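Local coordinates for protein bifunctional pinoresinol-lariciresinol reductase 1 (Thuja plicata, PDB 1QYD) that reduces pinoresinol to lariciresinol and lariciresinol to secoisolariciresinol in lignan biosynthesis, taking the 4R-hydride from NADPH, at residues 167-172 / 183-188; 216-221 / 291-296. All blocks are in the same frame, centred on the assembly; numbering follows the deposited sequence.

Contact 1 of 2, residues 167-172 / 183-188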
loop_
_atom_site.group_PDB
_atom_site.type_symbol
_atom_site.label_atom_id
_atom_site.label_comp_id
_atom_site.label_asym_id
_atom_site.label_seq_id
_atom_site.Cartn_x
_atom_site.Cartn_y
_atom_site.Cartn_z
ATOM N N SER A 167 14.037 -23.886 2.037
ATOM C CA SER A 167 12.708 -24.433 1.921
ATOM C C SER A 167 12.530 -25.453 0.791
ATOM O O SER A 167 11.605 -26.266 0.867
ATOM C CB SER A 167 11.745 -23.295 1.703
ATOM O OG SER A 167 12.247 -22.540 0.600
ATOM N N LEU A 168 13.421 -25.392 -0.227
ATOM C CA LEU A 168 13.392 -26.101 -1.522
ATOM C C LEU A 168 12.263 -25.574 -2.425
ATOM O O LEU A 168 11.983 -26.095 -3.502
ATOM C CB LEU A 168 13.251 -27.623 -1.302
ATOM C CG LEU A 168 14.337 -28.576 -1.815
ATOM C CD1 LEU A 168 15.710 -27.996 -1.662
ATOM C CD2 LEU A 168 14.247 -29.878 -1.028
ATOM N N ALA A 169 11.734 -24.422 -1.965
ATOM C CA ALA A 169 10.686 -23.553 -2.478
ATOM C C ALA A 169 9.246 -23.918 -2.101
ATOM O O ALA A 169 8.280 -23.669 -2.839
ATOM C CB ALA A 169 10.826 -23.472 -3.994
ATOM N N GLN A 170 9.064 -24.432 -0.871
ATOM C CA GLN A 170 7.753 -24.917 -0.485
ATOM C C GLN A 170 6.814 -23.976 0.218
ATOM O O GLN A 170 7.139 -23.227 1.143
ATOM C CB GLN A 170 7.930 -26.163 0.342
ATOM C CG GLN A 170 7.577 -27.340 -0.581
ATOM C CD GLN A 170 8.732 -28.145 -1.149
ATOM O OE1 GLN A 170 8.936 -28.291 -2.348
ATOM N NE2 GLN A 170 9.510 -28.750 -0.280
ATOM N N LEU A 171 5.599 -24.115 -0.308
ATOM C CA LEU A 171 4.396 -23.353 0.007
ATOM C C LEU A 171 4.033 -23.230 1.467
ATOM O O LEU A 171 2.999 -22.621 1.773
ATOM C CB LEU A 171 3.128 -23.951 -0.679
ATOM C CG LEU A 171 2.900 -24.169 -2.180
ATOM C CD1 LEU A 171 1.468 -24.579 -2.423
ATOM C CD2 LEU A 171 3.138 -22.892 -2.940
ATOM N N ASP A 172 4.836 -23.862 2.340
ATOM C CA ASP A 172 4.556 -23.934 3.768
ATOM C C ASP A 172 5.347 -22.977 4.635
ATOM O O ASP A 172 4.994 -22.738 5.798
ATOM C CB ASP A 172 4.764 -25.386 4.287
ATOM C CG ASP A 172 6.116 -26.063 4.144
ATOM O OD1 ASP A 172 7.108 -25.452 3.766
ATOM O OD2 ASP A 172 6.180 -27.248 4.422
ATOM N N LEU A 183 6.626 -30.490 -3.105
ATOM C CA LEU A 183 5.674 -30.071 -4.119
ATOM C C LEU A 183 6.502 -29.450 -5.252
ATOM O O LEU A 183 7.398 -28.645 -4.968
ATOM C CB LEU A 183 4.711 -29.069 -3.475
ATOM C CG LEU A 183 3.265 -28.827 -4.004
ATOM C CD1 LEU A 183 2.260 -28.969 -2.850
ATOM C CD2 LEU A 183 3.100 -27.405 -4.529
ATOM N N ILE A 184 6.325 -29.890 -6.524
ATOM C CA ILE A 184 7.027 -29.282 -7.662
ATOM C C ILE A 184 6.039 -28.522 -8.544
ATOM O O ILE A 184 4.859 -28.825 -8.686
ATOM C CB ILE A 184 7.798 -30.341 -8.544
ATOM C CG1 ILE A 184 8.890 -31.054 -7.760
ATOM C CG2 ILE A 184 8.507 -29.627 -9.689
ATOM C CD1 ILE A 184 9.947 -31.791 -8.617
ATOM N N TYR A 185 6.533 -27.446 -9.132
ATOM C CA TYR A 185 5.689 -26.582 -9.905
ATOM C C TYR A 185 5.821 -26.965 -11.360
ATOM O O TYR A 185 6.781 -26.685 -12.078
ATOM C CB TYR A 185 6.115 -25.140 -9.593
ATOM C CG TYR A 185 6.006 -24.898 -8.081
ATOM C CD1 TYR A 185 7.170 -24.745 -7.313
ATOM C CD2 TYR A 185 4.751 -24.913 -7.458
ATOM C CE1 TYR A 185 7.087 -24.638 -5.927
ATOM C CE2 TYR A 185 4.658 -24.789 -6.084
ATOM C CZ TYR A 185 5.825 -24.667 -5.330
ATOM O OH TYR A 185 5.739 -24.670 -3.952
ATOM N N GLY A 186 4.817 -27.753 -11.709
ATOM C CA GLY A 186 4.619 -28.202 -13.072
ATOM C C GLY A 186 5.517 -29.354 -13.436
ATOM O O GLY A 186 5.255 -30.530 -13.164
ATOM N N ASP A 187 6.572 -28.919 -14.102
ATOM C CA ASP A 187 7.619 -29.795 -14.577
ATOM C C ASP A 187 8.794 -29.717 -13.634
ATOM O O ASP A 187 9.366 -30.729 -13.252
ATOM C CB ASP A 187 8.034 -29.369 -16.004
ATOM C CG ASP A 187 8.321 -27.878 -16.289
ATOM O OD1 ASP A 187 8.809 -27.596 -17.382
ATOM O OD2 ASP A 187 8.055 -26.995 -15.464
ATOM N N GLY A 188 9.113 -28.486 -13.231
ATOM C CA GLY A 188 10.274 -28.196 -12.417
ATOM C C GLY A 188 11.518 -28.194 -13.282
ATOM O O GLY A 188 12.584 -28.560 -12.811
#

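Contact 2 of 2, residues 216-221 / 291-296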
loop_
_atom_site.group_PDB
_atom_site.type_symbol
_atom_site.label_atom_id
_atom_site.label_comp_id
_atom_site.label_asym_id
_atom_site.label_seq_id
_atom_site.Cartn_x
_atom_site.Cartn_y
_atom_site.Cartn_z
ATOM N N LYS A 216 23.476 1.155 -15.460
ATOM C CA LYS A 216 23.200 -0.202 -15.881
ATOM C C LYS A 216 22.589 -1.071 -14.775
ATOM O O LYS A 216 22.795 -0.840 -13.571
ATOM C CB LYS A 216 24.499 -0.829 -16.355
ATOM C CG LYS A 216 25.010 -0.436 -17.734
ATOM C CD LYS A 216 26.158 -1.377 -18.089
ATOM C CE LYS A 216 26.601 -1.344 -19.555
ATOM N NZ LYS A 216 27.783 -2.155 -19.817
ATOM N N THR A 217 21.812 -2.097 -15.203
ATOM C CA THR A 217 21.226 -3.089 -14.286
ATOM C C THR A 217 22.268 -4.188 -14.106
ATOM O O THR A 217 22.881 -4.622 -15.082
ATOM C CB THR A 217 19.904 -3.704 -14.839
ATOM O OG1 THR A 217 18.986 -2.615 -15.062
ATOM C CG2 THR A 217 19.259 -4.685 -13.866
ATOM N N MET A 218 22.541 -4.602 -12.859
ATOM C CA MET A 218 23.544 -5.616 -12.585
ATOM C C MET A 218 22.847 -6.884 -12.189
ATOM O O MET A 218 22.283 -6.958 -11.103
ATOM C CB MET A 218 24.471 -5.196 -11.448
ATOM C CG MET A 218 25.562 -6.234 -11.331
ATOM S SD MET A 218 26.424 -6.149 -9.759
ATOM C CE MET A 218 27.986 -5.968 -10.500
ATOM N N TYR A 219 22.856 -7.867 -13.084
ATOM C CA TYR A 219 22.274 -9.183 -12.840
ATOM C C TYR A 219 23.321 -10.100 -12.211
ATOM O O TYR A 219 24.497 -10.065 -12.567
ATOM C CB TYR A 219 21.796 -9.807 -14.150
ATOM C CG TYR A 219 20.661 -9.083 -14.875
ATOM C CD1 TYR A 219 19.382 -9.068 -14.330
ATOM C CD2 TYR A 219 20.884 -8.438 -16.095
ATOM C CE1 TYR A 219 18.341 -8.415 -15.002
ATOM C CE2 TYR A 219 19.851 -7.786 -16.765
ATOM C CZ TYR A 219 18.584 -7.778 -16.217
ATOM O OH TYR A 219 17.548 -7.146 -16.877
ATOM N N ILE A 220 22.982 -10.886 -11.194
ATOM C CA ILE A 220 23.918 -11.882 -10.698
ATOM C C ILE A 220 23.233 -13.130 -11.252
ATOM O O ILE A 220 22.047 -13.417 -10.995
ATOM C CB ILE A 220 23.970 -11.906 -9.171
ATOM C CG1 ILE A 220 24.136 -10.528 -8.539
ATOM C CG2 ILE A 220 25.179 -12.757 -8.830
ATOM C CD1 ILE A 220 24.482 -10.470 -7.040
ATOM N N ARG A 221 24.000 -13.778 -12.152
ATOM C CA ARG A 221 23.536 -14.962 -12.877
ATOM C C ARG A 221 24.577 -16.045 -12.815
ATOM O O ARG A 221 25.061 -16.424 -13.884
ATOM C CB ARG A 221 23.256 -14.627 -14.365
ATOM C CG ARG A 221 21.835 -14.208 -14.613
ATOM C CD ARG A 221 21.535 -13.976 -16.067
ATOM N NE ARG A 221 20.104 -13.707 -16.171
ATOM C CZ ARG A 221 19.489 -13.382 -17.316
ATOM N NH1 ARG A 221 20.115 -13.261 -18.493
ATOM N NH2 ARG A 221 18.180 -13.214 -17.275
ATOM N N ILE A 291 24.503 -5.463 -17.134
ATOM C CA ILE A 291 25.683 -6.322 -17.020
ATOM C C ILE A 291 25.407 -7.567 -16.158
ATOM O O ILE A 291 24.303 -7.746 -15.640
ATOM C CB ILE A 291 26.970 -5.663 -16.366
ATOM C CG1 ILE A 291 26.686 -4.970 -15.053
ATOM C CG2 ILE A 291 27.597 -4.777 -17.380
ATOM C CD1 ILE A 291 25.885 -3.685 -15.038
ATOM N N GLU A 292 26.400 -8.467 -16.023
ATOM C CA GLU A 292 26.326 -9.641 -15.163
ATOM C C GLU A 292 27.406 -9.502 -14.081
ATOM O O GLU A 292 28.583 -9.285 -14.383
ATOM C CB GLU A 292 26.573 -10.900 -15.992
ATOM C CG GLU A 292 26.129 -12.244 -15.395
ATOM C CD GLU A 292 26.966 -12.880 -14.285
ATOM O OE1 GLU A 292 26.586 -12.786 -13.112
ATOM O OE2 GLU A 292 27.978 -13.496 -14.608
ATOM N N ALA A 293 27.049 -9.679 -12.807
ATOM C CA ALA A 293 27.966 -9.514 -11.705
ATOM C C ALA A 293 29.169 -10.414 -11.663
ATOM O O ALA A 293 30.241 -9.976 -11.267
ATOM C CB ALA A 293 27.226 -9.694 -10.421
ATOM N N THR A 294 29.000 -11.657 -12.124
ATOM C CA THR A 294 30.047 -12.685 -12.094
ATOM C C THR A 294 31.047 -12.596 -13.227
ATOM O O THR A 294 32.208 -12.939 -13.010
ATOM C CB THR A 294 29.378 -14.049 -12.080
ATOM O OG1 THR A 294 28.500 -13.960 -10.966
ATOM C CG2 THR A 294 30.310 -15.243 -11.988
ATOM N N LYS A 295 30.633 -12.135 -14.420
ATOM C CA LYS A 295 31.538 -11.854 -15.535
ATOM C C LYS A 295 32.553 -10.778 -15.141
ATOM O O LYS A 295 33.768 -10.969 -15.259
ATOM C CB LYS A 295 30.778 -11.337 -16.772
ATOM C CG LYS A 295 30.190 -12.309 -17.799
ATOM C CD LYS A 295 29.355 -11.508 -18.814
ATOM C CE LYS A 295 28.707 -12.443 -19.856
ATOM N NZ LYS A 295 27.894 -11.761 -20.859
ATOM N N LEU A 296 32.022 -9.642 -14.651
ATOM C CA LEU A 296 32.781 -8.479 -14.186
ATOM C C LEU A 296 33.779 -8.769 -13.079
ATOM O O LEU A 296 34.935 -8.327 -13.117
ATOM C CB LEU A 296 31.851 -7.412 -13.655
ATOM C CG LEU A 296 30.957 -6.623 -14.565
ATOM C CD1 LEU A 296 29.720 -6.190 -13.792
ATOM C CD2 LEU A 296 31.752 -5.476 -15.143
#

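Contact 1 of 2, residues 167-172 / 183-188
Leu-171 reaches across to both Leu-183 and Tyr-185, and its two methyl branches divide the work. A first torsion of -58° leaves CG of Leu-171 anti to its own carbonyl carbon, 3.4 Å from OH of Tyr-185. From that atom CD1 branches to lie 3.9 Å from CD2 of Leu-183, the two side chains crossing at a slant, while CD2 packs against the phenol end of the tyrosine, 4.0 Å from CE2 of Tyr-185. Leu-171 also touches Leu-272 and Tyr-273 of helix 272-275, so it is shared between the two loops and that helix. Ala-169 adds a looser apolar touch, its CB 4.4 Å from CE1 of Tyr-185.

The tyrosine then carries the contact from carbon to oxygen. Its hydroxyl donates to the carbonyl of Ala-169, with OH to O at 2.9 Å, and this acceptor sits at the ring edge, in the ring plane. The bond fastens the tip of a buried ring to the backbone of the facing loop. Further out, the chain of Gln-170 bends at chi2, which sets CD, and OE1 beyond it meets the start of the other segment, where Leu-183 N gives it a weak bond of 3.3 Å. The amide oxygen also lies 3.1 Å from Leu-183 O, a meeting of two acceptors that probably offsets part of the gain. Gln-229 OE1, from helix 229-241, accepts from Tyr-185 N, and its NE2 makes a weak bond to Leu-183 O.

Beyond the tyrosine the chain reverses in a type II' beta turn, Tyr-185 to Gly-188, with Gly-186 in the positive-phi position usual for glycine. This loop-to-loop packing lies near the presumed substrate pocket: the side chain of Ala-169 is about 10 Å from that of His-271, the inferred substrate-binding residue.

Contact 2 of 2, residues 216-221 / 291-296
Ile-291 pairs with Met-218 in parallel beta fashion, the start of a strand-to-strand contact that runs directly into the N-cap of helix 293-296. Strand 217-219 is the middle member of a three-stranded parallel sheet, with strand 154-156 bonded to its other edge. Ile-291 N donates to Thr-217 O at 2.7 Å, and Ile-291 O accepts from Tyr-219 N at 2.9 Å. The isoleucine side chain holds CG1 between its backbone N and carbonyl carbon (chi1 50°), and its CD1 sits 3.4 Å from CB of Lys-216, whose chain crosses it at about a right angle.

Glu-292, bridged to Tyr-219 on the opposite face of the sheet from Ile-291 and Met-218, is the N-cap. Its chain bends at chi2 (-76°), and OE1 is gripped by three donors. Arg-221 N approaches it from above the carboxylate plane at 2.9 Å. Thr-294 N, also out of that plane, lies 2.8 Å from OE1, while Thr-294 OG1 donates to the syn lone pair. OE2 takes a weak bond from Lys-295 N. Backbone N-H groups at the helix start are likely to favour the charged form of this buried acid. An alanine here would probably leave Arg-221 N, Thr-294 N and Thr-294 OG1 without this acceptor, so that the helix start loses its cap and its tie to the chain just after strand 217-219.

Ala-293, already in the helix, still donates its N to Tyr-219 O, and its CB packs 3.7 Å from SD of Met-218 and also meets CG1 of Ile-220. Thr-294 crosses Ile-220 at about a right angle, while Tyr-203 of helix 197-207 touches Ile-220, Ala-293 and Thr-294. At the last residue of the segment, CD1 of Leu-296 meets CE of Met-218 at 3.7 Å.

In the fold
Following the chain from the N terminus, the five-stranded parallel sheet of the Rossmann-type nucleotide-binding fold comes first, before either contact. Contact 1 then closes a short loop, its segments separated by ten residues that include strand 181-182, and it is complete before contact 2 opens. Contact 2 spans 69 residues, among them helices 229-241 and 272-275, and joins the middle and last strands of the three-stranded sheet. The two are in series, neither nesting nor crossing, with nearest atoms about 17 Å apart. They are nevertheless connected: both of those helices, which lie within the long loop of contact 2, pack against contact 1.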